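Local coordinates for alpha-fucosidase GH29 (Fusarium graminearum, PDB 4PSR), which hydrolyses alpha-L-fucosides as a family 29 glycoside hydrolase, probably releasing alpha-1,6-linked fucose from the reducing-end N-acetylglucosamine of glycoprotein glycans, at residues G5-A9 against F257-E261; E8-T14 against R249-A254; T14-A20 against R279-V284; K165-H171 against P220-D226. All coordinates share one frame; numbering follows the deposited sequence.

Contact 1. Residues G5-A9 against F257-E261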
# COMPACT_ATOMS: atom_id res chain seq x y z
N GLY A 5 29.26 0.77 5.15
CA GLY A 5 28.54 0.11 4.08
C GLY A 5 28.74 0.81 2.75
O GLY A 5 29.30 1.91 2.70
N PRO A 6 28.28 0.20 1.66
CA PRO A 6 28.61 0.81 0.37
C PRO A 6 27.82 2.07 0.03
O PRO A 6 28.18 2.73 -0.94
CB PRO A 6 28.30 -0.29 -0.64
CG PRO A 6 27.21 -1.08 0.01
CD PRO A 6 27.51 -1.04 1.50
N TYR A 7 26.75 2.39 0.76
CA TYR A 7 25.94 3.55 0.43
C TYR A 7 26.47 4.82 1.05
O TYR A 7 26.88 4.83 2.20
CB TYR A 7 24.48 3.34 0.86
CG TYR A 7 23.79 2.30 0.02
CD1 TYR A 7 23.31 2.60 -1.26
CD2 TYR A 7 23.68 1.00 0.47
CE1 TYR A 7 22.71 1.62 -2.04
CE2 TYR A 7 23.08 0.02 -0.30
CZ TYR A 7 22.59 0.34 -1.55
OH TYR A 7 22.01 -0.63 -2.35
N GLU A 8 26.44 5.89 0.26
CA GLU A 8 26.75 7.22 0.74
C GLU A 8 25.48 8.04 0.75
O GLU A 8 24.52 7.69 0.07
CB GLU A 8 27.78 7.89 -0.18
CG GLU A 8 29.06 7.12 -0.33
CD GLU A 8 29.91 7.64 -1.47
OE1 GLU A 8 29.62 8.75 -1.96
OE2 GLU A 8 30.85 6.93 -1.90
N ALA A 9 25.48 9.12 1.51
CA ALA A 9 24.33 10.00 1.61
C ALA A 9 24.23 10.95 0.40
O ALA A 9 24.34 12.18 0.54
CB ALA A 9 24.37 10.77 2.90
N PHE A 257 19.87 1.52 4.23
CA PHE A 257 20.29 0.61 3.17
C PHE A 257 21.62 -0.08 3.53
O PHE A 257 21.82 -1.26 3.22
CB PHE A 257 20.38 1.34 1.82
CG PHE A 257 19.09 1.92 1.33
CD1 PHE A 257 17.86 1.50 1.83
CD2 PHE A 257 19.09 2.89 0.34
CE1 PHE A 257 16.68 2.06 1.36
CE2 PHE A 257 17.92 3.47 -0.12
CZ PHE A 257 16.70 3.03 0.37
N ASN A 258 22.50 0.61 4.24
CA ASN A 258 23.73 -0.04 4.72
C ASN A 258 23.44 -1.08 5.80
O ASN A 258 24.05 -2.15 5.80
CB ASN A 258 24.72 0.99 5.26
CG ASN A 258 25.44 1.73 4.16
OD1 ASN A 258 25.67 1.18 3.08
ND2 ASN A 258 25.82 2.98 4.42
N ARG A 259 22.53 -0.78 6.71
CA ARG A 259 22.18 -1.77 7.72
C ARG A 259 21.56 -3.00 7.06
O ARG A 259 21.84 -4.12 7.48
CB ARG A 259 21.23 -1.19 8.77
CG ARG A 259 21.86 -0.21 9.74
CD ARG A 259 23.08 -0.78 10.43
NE ARG A 259 23.36 -0.08 11.68
CZ ARG A 259 24.54 -0.05 12.28
NH1 ARG A 259 25.59 -0.68 11.76
NH2 ARG A 259 24.68 0.63 13.42
N GLY A 260 20.74 -2.82 6.03
CA GLY A 260 20.16 -3.96 5.34
C GLY A 260 21.22 -4.90 4.82
O GLY A 260 21.12 -6.12 4.96
N GLU A 261 22.25 -4.32 4.20
CA GLU A 261 23.38 -5.10 3.71
C GLU A 261 24.05 -5.83 4.86
O GLU A 261 24.38 -7.00 4.74
CB GLU A 261 24.37 -4.18 3.02
CG GLU A 261 23.86 -3.56 1.72
CD GLU A 261 24.36 -4.27 0.48
OE1 GLU A 261 24.94 -5.37 0.61
OE2 GLU A 261 24.18 -3.72 -0.62
O HOH W 1 21.55 -2.95 -1.16
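Y7 and N258 meet through a two-bond exchange in which one side-chain amide reads both polar groups of a single residue's backbone, where the first modelled residues lie on the outer side of a barrel helix near the protein surface. Y7 N donates to N258 OD1 at 2.8 Å, arriving in the carbonyl plane on a lone pair and nearly straight (163°). N258 ND2 returns a bond to Y7 O at 3.1 Å, with the acceptor close to the amide plane. N258 turns its CG away from its own carbonyl carbon (chi1 -77°), which swings the amide off helix 246-263 and along the incoming N-terminal chain. The amide plane is inclined to the Y7 ring, and OD1 also lies at the ring edge, 3.3 Å from Y7 CD2. The P6 ring and the N258 side chain run antiparallel.

Over one face of the Y7 ring sits F257 CB, 3.8 Å from the ring centroid, a CH-pi contact displaced toward the CD2-CE2 rim. Beyond it the F257 ring turns its edge to the same tyrosine in a T-shaped pair, with centroids 5.7 Å apart and planes at 67°; F257 itself stacks on H17. At the phenol end E261 kinks after CG and lies transverse to Y7, and a water links Y7 OH (2.6 Å) to E261 OE2, to which it donates.

The chemistry is thus divided along the tyrosine: the amide pair satisfies Y7 N and Y7 O, a hydrocarbon surface receives the ring, and the water bridges OH to the E261 carboxylate.

Contact 2. Residues E8-T14 against R249-A254; sequences EATWEST and RLEFLA
A short N-terminal helix, 11-14, with a threonine N-cap packs here against helix 246-263 of the TIM barrel, and W11 and L250 make the central contact of the join. L250 CD2 stands almost directly above the six-membered ring of W11, 3.5 Å from its centroid and 12° off the normal, a CH-pi contact centred on the face. With CG anti to its carbonyl carbon (chi1 -75°), the leucine stands across the indole and holds this methyl over the ring. Its other methyl, CD1, lies 3.6 Å from A9 O, while CD2 also touches T10 C.

R249 NH1 comes up to the edge of the same indole, 3.8 Å from W11 CZ2, with guanidinium and ring planes 40° apart; its NE and NH1 bond to V244 O and G277 O. L253 CD1 touches W11 CZ3 at 3.7 Å. The T14 methyl CG2 fits beside L253 CB and A254, while its hydroxyl turns back to T10 O; that carbonyl also accepts from T14 N, on the opposite face of its plane. T10 caps the helix by accepting from S13 N at 3.0 Å through its OG1, and A9, at the centre of an inverse gamma turn, sets its methyl against L250 and E251.

No hydrogen bond crosses between the segments, but W11 NE1 is held by E246 at the start of the longer helix, and R279 makes a cation-pi contact with the indole. On its other flanks helix 246-263 sends F252 and L253 to strand 268-272, and E251 and F252 to helix 200-218.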
# COMPACT_ATOMS: atom_id res chain seq x y z
N GLU A 8 26.44 5.89 0.26
CA GLU A 8 26.75 7.22 0.74
C GLU A 8 25.48 8.04 0.75
O GLU A 8 24.52 7.69 0.07
CB GLU A 8 27.78 7.89 -0.18
CG GLU A 8 29.06 7.12 -0.33
CD GLU A 8 29.91 7.64 -1.47
OE1 GLU A 8 29.62 8.75 -1.96
OE2 GLU A 8 30.85 6.93 -1.90
N ALA A 9 25.48 9.12 1.51
CA ALA A 9 24.33 10.00 1.61
C ALA A 9 24.23 10.95 0.40
O ALA A 9 24.34 12.18 0.54
CB ALA A 9 24.37 10.77 2.90
N THR A 10 24.00 10.36 -0.77
CA THR A 10 23.73 11.09 -2.01
C THR A 10 22.61 10.41 -2.79
O THR A 10 22.34 9.21 -2.61
CB THR A 10 24.95 11.12 -2.95
OG1 THR A 10 25.21 9.80 -3.46
CG2 THR A 10 26.19 11.62 -2.23
N TRP A 11 21.96 11.14 -3.68
CA TRP A 11 20.87 10.54 -4.47
C TRP A 11 21.44 9.47 -5.39
O TRP A 11 20.88 8.39 -5.53
CB TRP A 11 20.10 11.60 -5.25
CG TRP A 11 19.35 12.53 -4.37
CD1 TRP A 11 19.55 13.88 -4.22
CD2 TRP A 11 18.30 12.19 -3.45
NE1 TRP A 11 18.69 14.39 -3.28
CE2 TRP A 11 17.90 13.37 -2.80
CE3 TRP A 11 17.64 11.00 -3.14
CZ2 TRP A 11 16.90 13.40 -1.84
CZ3 TRP A 11 16.65 11.03 -2.19
CH2 TRP A 11 16.28 12.22 -1.55
N GLU A 12 22.59 9.74 -5.99
CA GLU A 12 23.12 8.84 -6.97
C GLU A 12 23.56 7.51 -6.34
O GLU A 12 23.36 6.44 -6.93
CB GLU A 12 24.24 9.57 -7.74
CG GLU A 12 25.33 10.24 -6.84
CD GLU A 12 25.06 11.70 -6.37
OE1 GLU A 12 23.90 12.24 -6.37
OE2 GLU A 12 26.07 12.34 -5.98
N SER A 13 24.09 7.55 -5.12
CA SER A 13 24.48 6.33 -4.41
C SER A 13 23.25 5.51 -3.96
O SER A 13 23.17 4.31 -4.21
CB SER A 13 25.31 6.68 -3.17
OG SER A 13 25.70 5.51 -2.48
N THR A 14 22.31 6.19 -3.32
CA THR A 14 21.12 5.52 -2.78
C THR A 14 20.19 5.03 -3.89
O THR A 14 19.46 4.06 -3.67
CB THR A 14 20.38 6.39 -1.76
OG1 THR A 14 19.98 7.63 -2.33
CG2 THR A 14 21.23 6.66 -0.51
N ARG A 249 17.47 13.40 5.18
CA ARG A 249 16.81 12.36 4.39
C ARG A 249 17.80 11.41 3.75
O ARG A 249 17.65 10.20 3.82
CB ARG A 249 15.92 13.01 3.34
CG ARG A 249 14.66 13.58 3.91
CD ARG A 249 13.81 14.21 2.84
NE ARG A 249 14.14 15.61 2.53
CZ ARG A 249 14.31 16.10 1.31
NH1 ARG A 249 14.34 15.34 0.23
NH2 ARG A 249 14.51 17.41 1.17
N LEU A 250 18.86 11.96 3.16
CA LEU A 250 19.87 11.16 2.51
C LEU A 250 20.66 10.33 3.52
O LEU A 250 21.03 9.19 3.22
CB LEU A 250 20.83 12.06 1.71
CG LEU A 250 20.23 12.58 0.42
CD1 LEU A 250 21.15 13.67 -0.15
CD2 LEU A 250 20.10 11.44 -0.57
N GLU A 251 20.89 10.88 4.72
CA GLU A 251 21.61 10.13 5.75
C GLU A 251 20.75 8.94 6.24
O GLU A 251 21.28 7.86 6.49
CB GLU A 251 21.99 11.07 6.90
CG GLU A 251 23.18 11.98 6.52
CD GLU A 251 23.41 13.13 7.47
OE1 GLU A 251 22.67 13.30 8.44
OE2 GLU A 251 24.37 13.90 7.21
N PHE A 252 19.44 9.16 6.37
CA PHE A 252 18.53 8.05 6.67
C PHE A 252 18.59 6.93 5.62
O PHE A 252 18.76 5.74 5.98
CB PHE A 252 17.07 8.52 6.80
CG PHE A 252 16.10 7.37 6.75
CD1 PHE A 252 16.01 6.45 7.79
CD2 PHE A 252 15.33 7.16 5.61
CE1 PHE A 252 15.14 5.36 7.71
CE2 PHE A 252 14.46 6.08 5.51
CZ PHE A 252 14.37 5.18 6.56
N LEU A 253 18.46 7.29 4.34
CA LEU A 253 18.46 6.29 3.28
C LEU A 253 19.76 5.49 3.30
O LEU A 253 19.76 4.26 3.25
CB LEU A 253 18.22 6.98 1.91
CG LEU A 253 16.85 7.61 1.73
CD1 LEU A 253 16.80 8.46 0.46
CD2 LEU A 253 15.75 6.52 1.68
N ALA A 254 20.90 6.20 3.34
CA ALA A 254 22.18 5.49 3.37
C ALA A 254 22.33 4.59 4.61
O ALA A 254 22.77 3.45 4.50
CB ALA A 254 23.36 6.47 3.26

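Contact 3. Residues T14-A20 against R279-V284. With NA (sodium ion), chain J; NAG (2-acetamido-2-deoxy-beta-D-glucopyranose), chain C.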
# COMPACT_ATOMS: atom_id res chain seq x y z
N THR A 14 22.31 6.19 -3.32
CA THR A 14 21.12 5.52 -2.78
C THR A 14 20.19 5.03 -3.89
O THR A 14 19.46 4.06 -3.67
CB THR A 14 20.38 6.39 -1.76
OG1 THR A 14 19.98 7.63 -2.33
CG2 THR A 14 21.23 6.66 -0.51
N ASP A 15 20.25 5.63 -5.09
CA ASP A 15 19.43 5.19 -6.23
C ASP A 15 19.70 3.72 -6.54
O ASP A 15 18.82 3.01 -7.07
CB ASP A 15 19.76 5.99 -7.52
CG ASP A 15 19.11 7.38 -7.58
OD1 ASP A 15 18.17 7.72 -6.82
OD2 ASP A 15 19.54 8.17 -8.45
N LYS A 16 20.90 3.24 -6.26
CA LYS A 16 21.25 1.88 -6.61
C LYS A 16 20.56 0.80 -5.75
O LYS A 16 20.57 -0.38 -6.08
CB LYS A 16 22.77 1.69 -6.59
CG LYS A 16 23.47 2.60 -7.60
CD LYS A 16 24.95 2.25 -7.79
CE LYS A 16 25.13 0.99 -8.64
NZ LYS A 16 24.60 1.15 -10.03
N HIS A 17 19.97 1.21 -4.63
CA HIS A 17 19.20 0.28 -3.81
C HIS A 17 17.99 -0.22 -4.59
O HIS A 17 17.32 0.56 -5.26
CB HIS A 17 18.75 0.98 -2.54
CG HIS A 17 17.92 0.10 -1.65
ND1 HIS A 17 16.55 0.25 -1.52
CD2 HIS A 17 18.27 -0.92 -0.85
CE1 HIS A 17 16.10 -0.68 -0.69
NE2 HIS A 17 17.12 -1.40 -0.27
N ASN A 18 17.73 -1.52 -4.49
CA ASN A 18 16.60 -2.14 -5.20
C ASN A 18 15.33 -1.83 -4.42
O ASN A 18 15.14 -2.30 -3.30
CB ASN A 18 16.82 -3.66 -5.33
CG ASN A 18 15.79 -4.32 -6.21
OD1 ASN A 18 15.32 -3.74 -7.18
ND2 ASN A 18 15.49 -5.57 -5.89
N ALA A 19 14.46 -1.02 -5.01
CA ALA A 19 13.33 -0.46 -4.27
C ALA A 19 12.35 -1.51 -3.75
O ALA A 19 11.92 -1.45 -2.61
CB ALA A 19 12.60 0.54 -5.14
N ALA A 20 12.00 -2.43 -4.62
CA ALA A 20 10.94 -3.42 -4.36
C ALA A 20 11.50 -4.81 -4.62
O ALA A 20 11.43 -5.31 -5.75
CB ALA A 20 9.74 -3.14 -5.25
N ARG A 279 13.09 9.29 -3.71
CA ARG A 279 13.02 9.01 -5.15
C ARG A 279 12.43 7.61 -5.36
O ARG A 279 12.58 6.71 -4.52
CB ARG A 279 14.42 9.10 -5.78
CG ARG A 279 15.17 10.42 -5.51
CD ARG A 279 14.76 11.52 -6.47
NE ARG A 279 15.41 12.79 -6.17
CZ ARG A 279 16.55 13.21 -6.71
NH1 ARG A 279 17.04 14.40 -6.37
NH2 ARG A 279 17.23 12.46 -7.57
N ASN A 280 11.77 7.41 -6.50
CA ASN A 280 11.17 6.13 -6.85
C ASN A 280 12.19 5.18 -7.46
O ASN A 280 11.83 4.06 -7.83
CB ASN A 280 9.95 6.36 -7.75
CG ASN A 280 10.30 7.06 -9.04
OD1 ASN A 280 11.32 6.83 -9.62
ND2 ASN A 280 9.40 7.92 -9.48
N THR A 281 13.45 5.60 -7.54
CA THR A 281 14.56 4.69 -7.84
C THR A 281 14.87 3.73 -6.69
O THR A 281 15.27 2.59 -6.94
CB THR A 281 15.81 5.51 -8.08
OG1 THR A 281 15.93 6.42 -7.00
CG2 THR A 281 15.69 6.28 -9.37
N SER A 282 14.67 4.18 -5.44
CA SER A 282 15.13 3.40 -4.30
C SER A 282 14.09 3.22 -3.21
O SER A 282 14.28 2.38 -2.32
CB SER A 282 16.42 4.03 -3.73
OG SER A 282 16.17 5.31 -3.28
N ALA A 283 13.01 3.98 -3.26
CA ALA A 283 11.91 3.91 -2.30
C ALA A 283 10.63 3.60 -3.05
O ALA A 283 10.51 3.92 -4.24
CB ALA A 283 11.78 5.22 -1.53
N VAL A 284 9.68 2.97 -2.38
CA VAL A 284 8.42 2.56 -2.98
C VAL A 284 7.35 3.61 -2.75
O VAL A 284 7.13 4.05 -1.61
CB VAL A 284 7.97 1.18 -2.39
CG1 VAL A 284 6.62 0.78 -2.96
CG2 VAL A 284 9.02 0.14 -2.70
NA NA J . 17.12 1.35 -7.51
C1 NAG C . 9.57 8.70 -10.74
C2 NAG C . 8.28 8.93 -11.50
C3 NAG C . 8.59 9.70 -12.77
C4 NAG C . 9.36 10.98 -12.46
C5 NAG C . 10.57 10.66 -11.58
C6 NAG C . 11.31 11.89 -11.10
C7 NAG C . 6.32 7.45 -11.47
C8 NAG C . 5.79 6.10 -11.81
N2 NAG C . 7.60 7.68 -11.78
O3 NAG C . 7.36 10.02 -13.41
O4 NAG C . 9.88 11.57 -13.65
O5 NAG C . 10.15 9.95 -10.40
O6 NAG C . 10.50 12.66 -10.23
O7 NAG C . 5.62 8.30 -10.93
O HOH W 2 18.57 -0.42 -8.18
O HOH W 3 12.98 0.40 -0.77
O HOH W 4 15.10 -0.07 -7.85
O HOH W 5 17.11 2.24 -9.79
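Two irregular segments run together here, closest at A19 and S282 (CA atoms 4.3 Å apart), after a type I beta turn from T14 to H17. D15 and T281 meet through their side chains: T281 OG1 donates to D15 OD1 at 2.6 Å, approaching from above the carboxylate plane rather than within it. The threonine hydroxyl sits between its backbone N and carbonyl carbon (chi1 50°), a setting that directs it across to the aspartate. H17 ND1 donates to S282 O at 3.2 Å, nearly in the ring plane and on a lone pair of the carbonyl in its own plane; the trans chi1 of the histidine (178°) places ND1 toward this oxygen.

Between them lies a sodium site built from backbone oxygens. The ion is bound by D15 O and H17 O from one side of the contact and T281 O from the other, the last at 2.3 Å, and three waters bring the ligand count to six. H17 O and T281 O stand 3.3 Å apart, a closeness of two acceptors explained by the shared cation.

Another water donates to both A19 O and S282 O, and V284 CG2 packs on A19 O at 3.3 Å as the chain enters barrel strand 284-287. Next to the metal ligand T281, N280 carries an N-linked glycan, its ND2 bonded covalently to C1 of N-acetylglucosamine.

Contact 4. Residues K165-H171 against P220-D226. With FUL (beta-L-fucopyranose), chain M.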
# COMPACT_ATOMS: atom_id res chain seq x y z
N LYS A 165 7.22 -10.81 7.94
CA LYS A 165 8.14 -9.68 7.83
C LYS A 165 7.60 -8.52 8.66
O LYS A 165 6.39 -8.38 8.84
CB LYS A 165 8.31 -9.28 6.36
CG LYS A 165 8.97 -10.34 5.48
CD LYS A 165 10.46 -10.14 5.38
CE LYS A 165 11.14 -11.13 4.42
NZ LYS A 165 12.59 -10.84 4.36
N LEU A 166 8.51 -7.68 9.13
CA LEU A 166 8.16 -6.57 10.01
C LEU A 166 8.13 -5.24 9.25
O LEU A 166 9.15 -4.82 8.66
CB LEU A 166 9.16 -6.46 11.16
CG LEU A 166 8.95 -5.33 12.17
CD1 LEU A 166 7.68 -5.50 12.94
CD2 LEU A 166 10.14 -5.20 13.11
N VAL A 167 6.97 -4.58 9.30
CA VAL A 167 6.85 -3.19 8.87
C VAL A 167 6.74 -2.29 10.10
O VAL A 167 6.05 -2.63 11.08
CB VAL A 167 5.66 -2.95 7.89
CG1 VAL A 167 4.33 -3.42 8.48
CG2 VAL A 167 5.57 -1.49 7.47
N ILE A 168 7.42 -1.15 10.02
CA ILE A 168 7.30 -0.09 11.03
C ILE A 168 6.88 1.19 10.33
O ILE A 168 7.55 1.59 9.36
CB ILE A 168 8.62 0.13 11.80
CG1 ILE A 168 9.04 -1.13 12.59
CG2 ILE A 168 8.52 1.36 12.72
CD1 ILE A 168 8.19 -1.45 13.81
N ALA A 169 5.80 1.82 10.79
CA ALA A 169 5.35 3.11 10.24
C ALA A 169 5.79 4.26 11.11
O ALA A 169 5.67 4.25 12.35
CB ALA A 169 3.82 3.11 10.04
N MET A 170 6.32 5.28 10.43
CA MET A 170 6.90 6.46 11.03
C MET A 170 6.30 7.70 10.38
O MET A 170 6.36 7.84 9.16
CB MET A 170 8.41 6.46 10.84
CG MET A 170 9.13 5.30 11.49
SD MET A 170 9.17 5.41 13.29
CE MET A 170 10.45 6.67 13.48
N HIS A 171 5.71 8.58 11.19
CA HIS A 171 5.04 9.77 10.67
C HIS A 171 5.59 11.05 11.37
O HIS A 171 4.86 12.02 11.59
CB HIS A 171 3.49 9.72 10.85
CG HIS A 171 2.83 8.38 10.62
ND1 HIS A 171 1.71 8.24 9.83
CD2 HIS A 171 3.08 7.14 11.13
CE1 HIS A 171 1.29 6.98 9.87
NE2 HIS A 171 2.11 6.30 10.66
N PRO A 220 13.70 -3.49 11.13
CA PRO A 220 12.52 -3.64 10.26
C PRO A 220 12.85 -4.02 8.82
O PRO A 220 13.87 -3.56 8.26
CB PRO A 220 11.89 -2.25 10.28
CG PRO A 220 13.05 -1.32 10.55
CD PRO A 220 13.97 -2.07 11.46
N ASP A 221 12.00 -4.85 8.24
CA ASP A 221 12.07 -5.19 6.83
C ASP A 221 11.54 -4.08 5.93
O ASP A 221 11.98 -3.96 4.79
CB ASP A 221 11.31 -6.49 6.61
CG ASP A 221 11.90 -7.62 7.41
OD1 ASP A 221 13.07 -7.98 7.13
OD2 ASP A 221 11.24 -8.11 8.35
N ILE A 222 10.59 -3.32 6.46
CA ILE A 222 10.02 -2.17 5.76
C ILE A 222 9.92 -1.02 6.72
O ILE A 222 9.43 -1.18 7.85
CB ILE A 222 8.58 -2.45 5.23
CG1 ILE A 222 8.51 -3.67 4.29
CG2 ILE A 222 8.02 -1.19 4.53
CD1 ILE A 222 7.11 -4.30 4.20
N ILE A 223 10.43 0.15 6.33
CA ILE A 223 10.15 1.39 7.07
C ILE A 223 9.22 2.25 6.21
O ILE A 223 9.61 2.72 5.11
CB ILE A 223 11.42 2.18 7.45
CG1 ILE A 223 12.29 1.32 8.38
CG2 ILE A 223 11.05 3.50 8.13
CD1 ILE A 223 13.62 1.99 8.76
N TRP A 224 8.00 2.44 6.70
CA TRP A 224 6.96 3.21 6.02
C TRP A 224 7.05 4.63 6.56
O TRP A 224 7.14 4.83 7.77
CB TRP A 224 5.64 2.53 6.36
CG TRP A 224 4.34 3.08 5.83
CD1 TRP A 224 3.54 2.46 4.90
CD2 TRP A 224 3.63 4.25 6.25
NE1 TRP A 224 2.38 3.17 4.73
CE2 TRP A 224 2.41 4.28 5.53
CE3 TRP A 224 3.91 5.29 7.15
CZ2 TRP A 224 1.47 5.31 5.68
CZ3 TRP A 224 2.98 6.33 7.29
CH2 TRP A 224 1.77 6.32 6.55
N ASN A 225 7.04 5.61 5.64
CA ASN A 225 7.12 7.04 6.00
C ASN A 225 5.90 7.80 5.55
O ASN A 225 5.41 7.59 4.44
CB ASN A 225 8.33 7.73 5.36
CG ASN A 225 9.63 7.23 5.91
OD1 ASN A 225 10.16 7.81 6.88
ND2 ASN A 225 10.19 6.19 5.28
N ASP A 226 5.45 8.74 6.37
CA ASP A 226 4.38 9.65 5.99
C ASP A 226 4.96 10.92 5.34
O ASP A 226 6.15 11.06 5.21
CB ASP A 226 3.51 9.99 7.22
CG ASP A 226 2.06 10.23 6.87
OD1 ASP A 226 1.77 10.44 5.65
OD2 ASP A 226 1.22 10.23 7.77
C1 FUL M . -1.87 10.33 6.64
C2 FUL M . -1.85 10.69 8.11
O2 FUL M . -1.97 12.10 8.33
C3 FUL M . -3.01 9.95 8.74
O3 FUL M . -3.09 10.30 10.10
C4 FUL M . -2.76 8.48 8.56
O4 FUL M . -1.59 8.11 9.28
C5 FUL M . -2.60 8.17 7.07
C6 FUL M . -2.26 6.72 6.80
O5 FUL M . -1.58 8.97 6.46
O1 FUL M . -0.86 11.06 5.99
O HOH W 6 13.77 -8.30 4.49
O HOH W 7 13.47 -10.76 7.33
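H171 and D226, just beyond the ends of adjacent parallel strands 165-170 and 222-225 of the eight-stranded TIM barrel, meet beside the bound fucose. H171 ND1 donates to D226 OD2 at 2.9 Å, on the anti side but 33° out of the carboxylate plane, with ring and carboxylate planes 76° apart. The other oxygen, D226 OD1, accepts from fucose O1 at 2.7 Å and pairs with K272. W224 extends its CG anti to N (chi1 180°), which carries the indole along the sheet and brings CE3 within 3.6 Å of A169 CB. Its NE1 bonds to D303.

On that same face V167 CG2, also anti to its backbone N, packs on I222 CG2 at 3.8 Å. I168, M170, I223 and N225 share the other face; the first three meet helix 200-218, whereas N225 ND2 bonds to T270 O. I168 CG1 also reaches P220 CB. A regular parallel ladder links the strands, including I168 N to I222 O and W224 N to I168 O.

At the opposite end D221 OD2 receives L166 N on its anti lone pair, almost straight. K165 kinks after CG and lays CD against that carboxylate; two waters bridge NZ to D221 OD1, which also pairs with K265.

The chemistry changes along the strands, from hydrated charges through a hydrocarbon middle to a sugar-binding end, where bonds to both oxygens of D226 fix the carboxylate's rotation next to the fucose.

In the fold
All four contacts belong to the TIM-barrel part of the chain. Contacts 1, 2 and 3 follow the N-terminal chain in order, from 5-9 through 8-14 to 14-20. The first two adjoin on helix 246-263, with centres about 8 Å apart, and the third, about 10 Å from contact 2, passes to the loop before strand 284-287. Contact 4 joins neighbouring strands 165-170 and 222-225 and is nested in sequence inside the loops closed by the others. Its centre is about 15 to 18 Å from theirs; F252 of the helix touches I223 and N225. The N-terminal chain thus packs on outer helix 246-263, then reaches the barrel end where strand 284-287 begins, whereas contact 4 ends at the fucose.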